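Local structure of tyrosinase (Aspergillus oryzae, 6JU8) at residues S302-D307 and N327-H332; W145-W150 and F372-C377; G69-P74 and V365-P370. The protein probably catalyses the copper-dependent oxidation of L-tyrosine and L-dopa to L-dopaquinone by molecular oxygen, a step in melanin biosynthesis. The protein carries 1 engineered substitution. All blocks are in the same frame, centred on the assembly; numbering follows the deposited sequence. Where two conformers were deposited one is given.

In the fold
From the N terminus, residues 69-74 come first and, through contact 3, close a long loop on residues 365-370. Residues 145-150 follow and meet 372-377 in contact 2; because their segments alternate along the chain, contacts 3 and 2 cross. Contact 1, joining 302-307 to 327-332 across a short loop, is nested inside both. All lie in the common central domain of tyrosinase. Contacts 3 and 2 hold the lead-in and first turns of helix 371-389, contact 1 the start of helix 328-340. A probable hydrogen bond, His375 NE2 to His332 O at 3.3 Å, ties contacts 1 and 2, and one water on both copper ions belongs to all three.

Contact 1 of 3, residues S302-D307 and N327-H332; sequences SSTRYD and NLEAIH. With CU (copper (II) ion), chain D.
Ser302 ends helix 298-302 with its backbone O 3.7 Å from Glu329 CB, at the start of helix 328-340, which carries copper-binding histidines in the tyrosinase fold. Ser303 then opens an ST turn: its OG, anti to the backbone N (chi1 -177°), accepts from Arg305 N at 3.0 Å. The same OG donates to Glu329 OE1 at 2.9 Å, meeting that oxygen nearly end-on. Thr304 N supplies OE1 with a second bond, 3.0 Å long, from a point 39° out of the carboxylate plane. Two donors of the loop therefore grip one oxygen, while Glu329 OE2 accepts from Asn99 N. Thr304 OG1, hydrogen-bonded to Asn99 OD1, also accepts a hydrogen bond from a water that donates weakly to OE2. On its other branch, Thr304 CG2 lies 4.1 Å from Ala330 CB. Beside this methyl stands the carboxamide of Asn327, the N-cap residue, whose OD1 accepts from Ala330 N at 2.8 Å. One turn on from Glu329, the ring of His332 is held at its edge: ND1 donates to a lone pair of Glu329 O, which lies only 4° out of the imidazole plane, while NE2 binds copper at 2.2 Å.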
loop_
_atom_site.group_PDB
_atom_site.type_symbol
_atom_site.label_atom_id
_atom_site.label_comp_id
_atom_site.label_asym_id
_atom_site.label_seq_id
_atom_site.Cartn_x
_atom_site.Cartn_y
_atom_site.Cartn_z
ATOM N N SER A 302 -4.298 -23.912 25.205
ATOM C CA SER A 302 -5.223 -23.661 24.112
ATOM C C SER A 302 -5.912 -22.304 24.133
ATOM O O SER A 302 -6.372 -21.865 23.064
ATOM C CB SER A 302 -6.352 -24.734 24.096
ATOM O OG SER A 302 -7.094 -24.693 25.302
ATOM N N SER A 303 -6.069 -21.671 25.296
ATOM C CA SER A 303 -7.027 -20.556 25.345
ATOM C C SER A 303 -6.683 -19.523 26.391
ATOM O O SER A 303 -6.176 -19.848 27.478
ATOM C CB SER A 303 -8.440 -21.105 25.629
ATOM O OG SER A 303 -9.423 -20.085 25.622
ATOM N N THR A 304 -7.112 -18.288 26.093
ATOM C CA THR A 304 -7.134 -17.215 27.087
ATOM C C THR A 304 -8.105 -17.502 28.216
ATOM O O THR A 304 -8.040 -16.848 29.273
ATOM C CB THR A 304 -7.501 -15.870 26.412
ATOM O OG1 THR A 304 -8.679 -16.046 25.628
ATOM C CG2 THR A 304 -6.379 -15.434 25.472
ATOM N N ARG A 305 -9.020 -18.469 28.098
ATOM C CA ARG A 305 -9.995 -18.684 29.168
ATOM C C ARG A 305 -9.369 -19.256 30.429
ATOM O O ARG A 305 -9.933 -19.114 31.525
ATOM C CB ARG A 305 -11.130 -19.604 28.677
ATOM C CG ARG A 305 -12.209 -19.776 29.744
ATOM C CD ARG A 305 -13.365 -20.630 29.291
ATOM N NE ARG A 305 -14.178 -20.007 28.255
ATOM C CZ ARG A 305 -15.453 -20.289 28.035
ATOM N NH1 ARG A 305 -16.079 -19.656 27.040
ATOM N NH2 ARG A 305 -16.108 -21.173 28.795
ATOM N N TYR A 306 -8.224 -19.941 30.283
ATOM C CA TYR A 306 -7.735 -20.710 31.436
ATOM C C TYR A 306 -7.438 -19.804 32.614
ATOM O O TYR A 306 -7.818 -20.114 33.732
ATOM C CB TYR A 306 -6.485 -21.511 31.071
ATOM C CG TYR A 306 -6.161 -22.602 32.067
ATOM C CD1 TYR A 306 -6.707 -23.870 31.927
ATOM C CD2 TYR A 306 -5.304 -22.367 33.145
ATOM C CE1 TYR A 306 -6.418 -24.884 32.816
ATOM C CE2 TYR A 306 -5.000 -23.382 34.039
ATOM C CZ TYR A 306 -5.565 -24.627 33.873
ATOM O OH TYR A 306 -5.292 -25.663 34.736
ATOM N N ASP A 307 -6.762 -18.684 32.341
ATOM C CA ASP A 307 -6.462 -17.780 33.448
ATOM C C ASP A 307 -6.822 -16.368 33.013
ATOM O O ASP A 307 -5.962 -15.676 32.451
ATOM C CB ASP A 307 -4.999 -17.880 33.861
ATOM C CG ASP A 307 -4.658 -17.262 35.201
ATOM O OD1 ASP A 307 -5.443 -16.459 35.748
ATOM O OD2 ASP A 307 -3.572 -17.572 35.745
ATOM N N ASN A 327 -0.037 -18.377 26.179
ATOM C CA ASN A 327 -0.771 -19.441 25.496
ATOM C C ASN A 327 -0.944 -19.172 23.995
ATOM O O ASN A 327 -0.755 -18.064 23.489
ATOM C CB ASN A 327 -2.117 -19.647 26.197
ATOM C CG ASN A 327 -3.062 -18.491 26.019
ATOM O OD1 ASN A 327 -3.632 -18.312 24.951
ATOM N ND2 ASN A 327 -3.252 -17.686 27.068
ATOM N N LEU A 328 -1.336 -20.221 23.265
ATOM C CA LEU A 328 -1.487 -20.161 21.821
ATOM C C LEU A 328 -2.451 -19.070 21.360
ATOM O O LEU A 328 -2.194 -18.304 20.418
ATOM C CB LEU A 328 -2.046 -21.506 21.328
ATOM C CG LEU A 328 -2.353 -21.591 19.829
ATOM C CD1 LEU A 328 -1.051 -21.758 19.050
ATOM C CD2 LEU A 328 -3.308 -22.746 19.558
ATOM N N GLU A 329 -3.606 -18.971 22.033
ATOM C CA GLU A 329 -4.624 -18.023 21.587
ATOM C C GLU A 329 -4.140 -16.588 21.806
ATOM O O GLU A 329 -4.351 -15.739 20.933
ATOM C CB GLU A 329 -5.929 -18.258 22.341
ATOM C CG GLU A 329 -7.078 -17.417 21.813
ATOM C CD GLU A 329 -8.418 -17.752 22.434
ATOM O OE1 GLU A 329 -8.513 -18.485 23.444
ATOM O OE2 GLU A 329 -9.410 -17.215 21.901
ATOM N N ALA A 330 -3.497 -16.323 22.935
ATOM C CA ALA A 330 -2.966 -14.989 23.240
ATOM C C ALA A 330 -1.914 -14.589 22.218
ATOM O O ALA A 330 -1.861 -13.441 21.758
ATOM C CB ALA A 330 -2.413 -14.992 24.669
ATOM N N ILE A 331 -0.987 -15.498 21.883
ATOM C CA ILE A 331 0.006 -15.167 20.860
ATOM C C ILE A 331 -0.711 -14.823 19.557
ATOM O O ILE A 331 -0.449 -13.823 18.887
ATOM C CB ILE A 331 1.022 -16.297 20.627
ATOM C CG1 ILE A 331 1.895 -16.524 21.874
ATOM C CG2 ILE A 331 1.882 -16.011 19.408
ATOM C CD1 ILE A 331 2.841 -17.708 21.769
ATOM N N HIS A 332 -1.635 -15.697 19.157
ATOM C CA HIS A 332 -2.430 -15.518 17.946
ATOM C C HIS A 332 -3.150 -14.178 17.925
ATOM O O HIS A 332 -3.247 -13.564 16.853
ATOM C CB HIS A 332 -3.421 -16.681 17.861
ATOM C CG HIS A 332 -4.794 -16.370 17.360
ATOM N ND1 HIS A 332 -5.800 -15.852 18.160
ATOM C CD2 HIS A 332 -5.356 -16.566 16.143
ATOM C CE1 HIS A 332 -6.906 -15.735 17.442
ATOM N NE2 HIS A 332 -6.673 -16.159 16.192
HETATM CU CU CU D . -7.481 -15.756 14.207
HETATM O O HOH W 1 -8.920 -14.465 23.412
HETATM O O HOH W 2 -9.696 -15.956 14.671
#

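Contact 2 of 3, residues W145-W150 and F372-C377; sequences WRLPYW and FWLHHC. With CU (copper (II) ion), chain D.
Trp150 N donates to Leu374 O at 3.1 Å in an almost straight bond (177°), the one hydrogen bond between residues 145-150 and 372-377. The donor stands 56° out of the carbonyl plane, away from the lone-pair directions. Next to it, Trp150 CB packs on Leu374 CB at 3.9 Å, and the indole turns its CE3 edge to His375 CB, which lies near the ring plane. Leu147 splits its two methyls over one face of the helix: CD2 lies 4.0 Å from Cys377 CB, and CD1 leans toward Leu374 CD2. Cys377 SG, anti to its backbone N (chi1 -169°), reaches to 3.7 Å from Tyr149 CB.

Further out, Glu115 of helix 103-129 accepts from Leu147 N, Arg169 O takes the indole NE1 of Trp150, and the backbone of Tyr149 bonds to Lys24 and Ile26. His376 points away from this interface; its NE2 binds copper at 1.9 Å, and its CD2 lies 3.4 Å above the plane of the Phe372 ring. The segments thus meet by apolar side chains and one backbone bond, on the side of the helix turned from the metal, and the buried Leu147 O and Pro148 O have no polar partner in the model.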
loop_
_atom_site.group_PDB
_atom_site.type_symbol
_atom_site.label_atom_id
_atom_site.label_comp_id
_atom_site.label_asym_id
_atom_site.label_seq_id
_atom_site.Cartn_x
_atom_site.Cartn_y
_atom_site.Cartn_z
ATOM N N TRP A 145 -1.148 -30.467 -3.563
ATOM C CA TRP A 145 -1.275 -29.160 -2.949
ATOM C C TRP A 145 -2.015 -29.207 -1.622
ATOM O O TRP A 145 -3.025 -29.895 -1.505
ATOM C CB TRP A 145 -2.016 -28.190 -3.866
ATOM C CG TRP A 145 -2.202 -26.837 -3.263
ATOM C CD1 TRP A 145 -1.310 -25.793 -3.324
ATOM C CD2 TRP A 145 -3.338 -26.387 -2.517
ATOM N NE1 TRP A 145 -1.858 -24.716 -2.646
ATOM C CE2 TRP A 145 -3.084 -25.053 -2.149
ATOM C CE3 TRP A 145 -4.551 -26.989 -2.128
ATOM C CZ2 TRP A 145 -4.010 -24.313 -1.412
ATOM C CZ3 TRP A 145 -5.461 -26.255 -1.395
ATOM C CH2 TRP A 145 -5.171 -24.925 -1.040
ATOM N N ARG A 146 -1.519 -28.433 -0.660
ATOM C CA ARG A 146 -2.249 -28.233 0.589
ATOM C C ARG A 146 -2.125 -26.749 0.933
ATOM O O ARG A 146 -1.239 -26.053 0.396
ATOM C CB ARG A 146 -1.689 -29.102 1.715
ATOM C CG ARG A 146 -1.937 -30.602 1.504
ATOM C CD ARG A 146 -3.427 -30.888 1.579
ATOM N NE ARG A 146 -3.806 -32.310 1.511
ATOM C CZ ARG A 146 -3.923 -33.030 0.398
ATOM N NH1 ARG A 146 -3.639 -32.474 -0.782
ATOM N NH2 ARG A 146 -4.302 -34.295 0.460
ATOM N N LEU A 147 -2.986 -26.258 1.805
ATOM C CA LEU A 147 -2.941 -24.815 2.081
ATOM C C LEU A 147 -1.616 -24.477 2.759
ATOM O O LEU A 147 -1.304 -25.016 3.820
ATOM C CB LEU A 147 -4.097 -24.438 3.022
ATOM C CG LEU A 147 -4.192 -22.939 3.352
ATOM C CD1 LEU A 147 -4.643 -22.141 2.124
ATOM C CD2 LEU A 147 -5.118 -22.694 4.534
ATOM N N PRO A 148 -0.822 -23.586 2.204
ATOM C CA PRO A 148 0.419 -23.199 2.897
ATOM C C PRO A 148 0.175 -22.441 4.192
ATOM O O PRO A 148 -0.869 -21.823 4.397
ATOM C CB PRO A 148 1.105 -22.279 1.894
ATOM C CG PRO A 148 0.476 -22.612 0.573
ATOM C CD PRO A 148 -0.968 -22.915 0.901
ATOM N N TYR A 149 1.187 -22.486 5.073
ATOM C CA TYR A 149 1.121 -21.744 6.333
ATOM C C TYR A 149 2.084 -20.570 6.296
ATOM O O TYR A 149 3.159 -20.633 5.682
ATOM C CB TYR A 149 1.359 -22.650 7.558
ATOM C CG TYR A 149 2.753 -23.222 7.657
ATOM C CD1 TYR A 149 3.760 -22.534 8.332
ATOM C CD2 TYR A 149 3.049 -24.456 7.089
ATOM C CE1 TYR A 149 5.043 -23.051 8.435
ATOM C CE2 TYR A 149 4.335 -24.987 7.173
ATOM C CZ TYR A 149 5.318 -24.282 7.845
ATOM O OH TYR A 149 6.593 -24.811 7.916
ATOM N N TRP A 150 1.694 -19.500 7.007
ATOM C CA TRP A 150 2.623 -18.390 7.235
ATOM C C TRP A 150 3.347 -18.571 8.560
ATOM O O TRP A 150 2.737 -18.507 9.631
ATOM C CB TRP A 150 1.861 -17.067 7.241
ATOM C CG TRP A 150 2.699 -15.905 7.699
ATOM C CD1 TRP A 150 3.983 -15.621 7.345
ATOM C CD2 TRP A 150 2.261 -14.879 8.607
ATOM N NE1 TRP A 150 4.386 -14.473 7.992
ATOM C CE2 TRP A 150 3.358 -14.002 8.769
ATOM C CE3 TRP A 150 1.076 -14.635 9.307
ATOM C CZ2 TRP A 150 3.301 -12.879 9.596
ATOM C CZ3 TRP A 150 1.021 -13.522 10.134
ATOM C CH2 TRP A 150 2.128 -12.664 10.274
ATOM N N PHE A 372 -5.593 -14.119 6.827
ATOM C CA PHE A 372 -6.259 -14.774 7.948
ATOM C C PHE A 372 -6.006 -16.277 7.912
ATOM O O PHE A 372 -5.667 -16.920 8.914
ATOM C CB PHE A 372 -7.770 -14.503 7.887
ATOM C CG PHE A 372 -8.560 -15.268 8.920
ATOM C CD1 PHE A 372 -9.020 -16.550 8.639
ATOM C CD2 PHE A 372 -8.834 -14.693 10.159
ATOM C CE1 PHE A 372 -9.733 -17.255 9.603
ATOM C CE2 PHE A 372 -9.555 -15.371 11.111
ATOM C CZ PHE A 372 -10.006 -16.652 10.810
ATOM N N TRP A 373 -6.222 -16.882 6.751
ATOM C CA TRP A 373 -6.208 -18.331 6.627
ATOM C C TRP A 373 -4.798 -18.884 6.739
ATOM O O TRP A 373 -4.597 -19.994 7.212
ATOM C CB TRP A 373 -6.820 -18.679 5.264
ATOM C CG TRP A 373 -8.143 -18.002 5.027
ATOM C CD1 TRP A 373 -8.360 -16.816 4.373
ATOM C CD2 TRP A 373 -9.442 -18.480 5.424
ATOM N NE1 TRP A 373 -9.706 -16.518 4.354
ATOM C CE2 TRP A 373 -10.389 -17.536 4.987
ATOM C CE3 TRP A 373 -9.897 -19.626 6.109
ATOM C CZ2 TRP A 373 -11.755 -17.699 5.205
ATOM C CZ3 TRP A 373 -11.261 -19.783 6.330
ATOM C CH2 TRP A 373 -12.189 -18.815 5.878
ATOM N N LEU A 374 -3.829 -18.097 6.275
ATOM C CA LEU A 374 -2.411 -18.489 6.362
ATOM C C LEU A 374 -1.900 -18.405 7.785
ATOM O O LEU A 374 -1.165 -19.288 8.243
ATOM C CB LEU A 374 -1.600 -17.586 5.431
ATOM C CG LEU A 374 -2.059 -17.501 3.978
ATOM C CD1 LEU A 374 -1.148 -16.553 3.207
ATOM C CD2 LEU A 374 -2.132 -18.862 3.295
ATOM N N HIS A 375 -2.349 -17.375 8.493
ATOM C CA HIS A 375 -2.110 -17.286 9.940
ATOM C C HIS A 375 -2.711 -18.488 10.651
ATOM O O HIS A 375 -2.048 -19.177 11.448
ATOM C CB HIS A 375 -2.722 -15.976 10.448
ATOM C CG HIS A 375 -2.586 -15.752 11.915
ATOM N ND1 HIS A 375 -1.424 -16.000 12.610
ATOM C CD2 HIS A 375 -3.492 -15.228 12.797
ATOM C CE1 HIS A 375 -1.637 -15.661 13.879
ATOM N NE2 HIS A 375 -2.875 -15.194 14.033
ATOM N N HIS A 376 -4.009 -18.759 10.390
ATOM C CA HIS A 376 -4.617 -19.887 11.087
ATOM C C HIS A 376 -4.044 -21.219 10.648
ATOM O O HIS A 376 -4.040 -22.162 11.442
ATOM C CB HIS A 376 -6.151 -19.843 10.925
ATOM C CG HIS A 376 -6.693 -19.023 12.078
ATOM N ND1 HIS A 376 -6.766 -19.562 13.345
ATOM C CD2 HIS A 376 -7.014 -17.718 12.199
ATOM C CE1 HIS A 376 -7.179 -18.629 14.184
ATOM N NE2 HIS A 376 -7.343 -17.474 13.511
ATOM N N CYS A 377 -3.504 -21.327 9.443
ATOM C CA CYS A 377 -2.807 -22.544 9.072
ATOM C C CYS A 377 -1.583 -22.742 9.960
ATOM O O CYS A 377 -1.346 -23.866 10.468
ATOM C CB CYS A 377 -2.519 -22.515 7.557
ATOM S SG CYS A 377 -1.950 -24.167 7.043
HETATM CU CU CU D . -7.481 -15.756 14.207
HETATM O O HOH W 2 -9.696 -15.956 14.671
#

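Contact 3 of 3, residues G69-P74 and V365-P370; sequences GIHGAP and VAAYDP. With CU (copper (II) ion), chain C.
His71 holds CG anti to its backbone N (chi1 -173°), which brings the imidazole alongside Ala367, and Tyr368 holds CG anti to its carbonyl carbon (chi1 -68°), which sends the phenol across to Ala73. At the first meeting, His71 CB and Ala367 CB are 3.7 Å apart, and the methyl approaches the ring obliquely. At the second, Tyr368 OH donates to Ala73 O at 2.7 Å; the hydroxyl is tilted 18° from the carbonyl plane, and the acceptor sits at the phenol edge, near the ring plane. That carbonyl belongs to the cis peptide before Pro74, whose CD comes within 3.2 Å of the same hydroxyl. The proline ring and the phenol cross at about a right angle.

Residues 69-74 carry a ligand of the type 3 dinuclear copper centre of the tyrosinase family, and residues 365-370 back it. His71 NE2 binds one copper at 2.1 Å, with His98 and His107 as the other histidine ligands and a water at 1.9 Å from that copper ion. A different water accepts from His71 ND1 at 2.8 Å and from Ala367 N at 3.1 Å, joining the ligand to the loop and helping to fix the ring's rotation. Phe372 meets His71 edge-to-face. Beyond Tyr368, Asp369 OD1 caps Ile371 N at the start of helix 371-389, while its OD2 forms a salt bridge with Lys239 NZ.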
loop_
_atom_site.group_PDB
_atom_site.type_symbol
_atom_site.label_atom_id
_atom_site.label_comp_id
_atom_site.label_asym_id
_atom_site.label_seq_id
_atom_site.Cartn_x
_atom_site.Cartn_y
_atom_site.Cartn_z
ATOM N N GLY A 69 -17.492 -15.100 6.148
ATOM C CA GLY A 69 -18.601 -14.697 6.994
ATOM C C GLY A 69 -18.905 -15.703 8.074
ATOM O O GLY A 69 -19.528 -15.354 9.080
ATOM N N ILE A 70 -18.462 -16.953 7.943
ATOM C CA ILE A 70 -18.688 -17.918 9.035
ATOM C C ILE A 70 -18.095 -17.414 10.320
ATOM O O ILE A 70 -18.657 -17.608 11.406
ATOM C CB ILE A 70 -18.067 -19.283 8.641
ATOM C CG1 ILE A 70 -18.853 -19.943 7.500
ATOM C CG2 ILE A 70 -17.988 -20.191 9.854
ATOM C CD1 ILE A 70 -18.152 -21.102 6.838
ATOM N N HIS A 71 -16.919 -16.803 10.228
ATOM C CA HIS A 71 -16.130 -16.445 11.406
ATOM C C HIS A 71 -16.814 -15.365 12.241
ATOM O O HIS A 71 -16.776 -15.428 13.460
ATOM C CB HIS A 71 -14.767 -15.963 10.924
ATOM C CG HIS A 71 -13.754 -15.692 11.976
ATOM N ND1 HIS A 71 -13.449 -14.387 12.333
ATOM C CD2 HIS A 71 -12.994 -16.490 12.748
ATOM C CE1 HIS A 71 -12.511 -14.435 13.285
ATOM N NE2 HIS A 71 -12.217 -15.686 13.554
ATOM N N GLY A 72 -17.398 -14.342 11.613
ATOM C CA GLY A 72 -17.849 -13.138 12.282
ATOM C C GLY A 72 -18.969 -12.442 11.546
ATOM O O GLY A 72 -19.989 -13.043 11.212
ATOM N N ALA A 73 -18.795 -11.139 11.346
ATOM C CA ALA A 73 -19.793 -10.332 10.651
ATOM C C ALA A 73 -19.926 -10.829 9.220
ATOM O O ALA A 73 -18.915 -11.261 8.635
ATOM C CB ALA A 73 -19.397 -8.858 10.687
ATOM N N PRO A 74 -21.088 -10.751 8.585
ATOM C CA PRO A 74 -22.292 -10.069 9.066
ATOM C C PRO A 74 -23.219 -10.876 9.965
ATOM O O PRO A 74 -24.367 -10.466 10.210
ATOM C CB PRO A 74 -23.030 -9.733 7.746
ATOM C CG PRO A 74 -22.637 -10.865 6.831
ATOM C CD PRO A 74 -21.197 -11.159 7.154
ATOM N N VAL A 365 -14.291 -8.992 11.360
ATOM C CA VAL A 365 -13.971 -8.871 9.947
ATOM C C VAL A 365 -12.618 -9.435 9.561
ATOM O O VAL A 365 -12.255 -9.353 8.378
ATOM C CB VAL A 365 -14.099 -7.411 9.444
ATOM C CG1 VAL A 365 -15.545 -6.938 9.529
ATOM C CG2 VAL A 365 -13.163 -6.488 10.215
ATOM N N ALA A 366 -11.876 -10.025 10.502
ATOM C CA ALA A 366 -10.522 -10.473 10.197
ATOM C C ALA A 366 -10.479 -11.510 9.090
ATOM O O ALA A 366 -9.495 -11.543 8.320
ATOM C CB ALA A 366 -9.901 -11.040 11.472
ATOM N N ALA A 367 -11.483 -12.384 9.007
ATOM C CA ALA A 367 -11.426 -13.477 8.028
ATOM C C ALA A 367 -11.542 -12.982 6.597
ATOM O O ALA A 367 -11.210 -13.730 5.671
ATOM C CB ALA A 367 -12.497 -14.521 8.359
ATOM N N TYR A 368 -11.933 -11.720 6.372
ATOM C CA TYR A 368 -11.992 -11.205 4.999
ATOM C C TYR A 368 -10.598 -11.031 4.430
ATOM O O TYR A 368 -10.407 -11.090 3.212
ATOM C CB TYR A 368 -12.839 -9.906 4.901
ATOM C CG TYR A 368 -14.269 -10.278 5.184
ATOM C CD1 TYR A 368 -15.046 -10.913 4.235
ATOM C CD2 TYR A 368 -14.834 -10.044 6.427
ATOM C CE1 TYR A 368 -16.363 -11.279 4.517
ATOM C CE2 TYR A 368 -16.132 -10.431 6.716
ATOM C CZ TYR A 368 -16.906 -11.040 5.768
ATOM O OH TYR A 368 -18.187 -11.451 6.026
ATOM N N ASP A 369 -9.591 -10.801 5.284
ATOM C CA ASP A 369 -8.242 -10.601 4.753
ATOM C C ASP A 369 -7.655 -11.958 4.403
ATOM O O ASP A 369 -7.598 -12.811 5.314
ATOM C CB ASP A 369 -7.363 -9.890 5.784
ATOM C CG ASP A 369 -6.013 -9.487 5.200
ATOM O OD1 ASP A 369 -5.450 -10.319 4.432
ATOM O OD2 ASP A 369 -5.518 -8.386 5.543
ATOM N N PRO A 370 -7.233 -12.216 3.179
ATOM C CA PRO A 370 -6.734 -13.559 2.833
ATOM C C PRO A 370 -5.595 -14.063 3.700
ATOM O O PRO A 370 -5.393 -15.285 3.785
ATOM C CB PRO A 370 -6.281 -13.374 1.365
ATOM C CG PRO A 370 -7.235 -12.320 0.848
ATOM C CD PRO A 370 -7.327 -11.314 1.979
HETATM CU CU CU C . -11.275 -17.036 14.905
HETATM O O HOH W 3 -14.129 -12.264 10.580
HETATM O O HOH W 2 -9.696 -15.956 14.671
#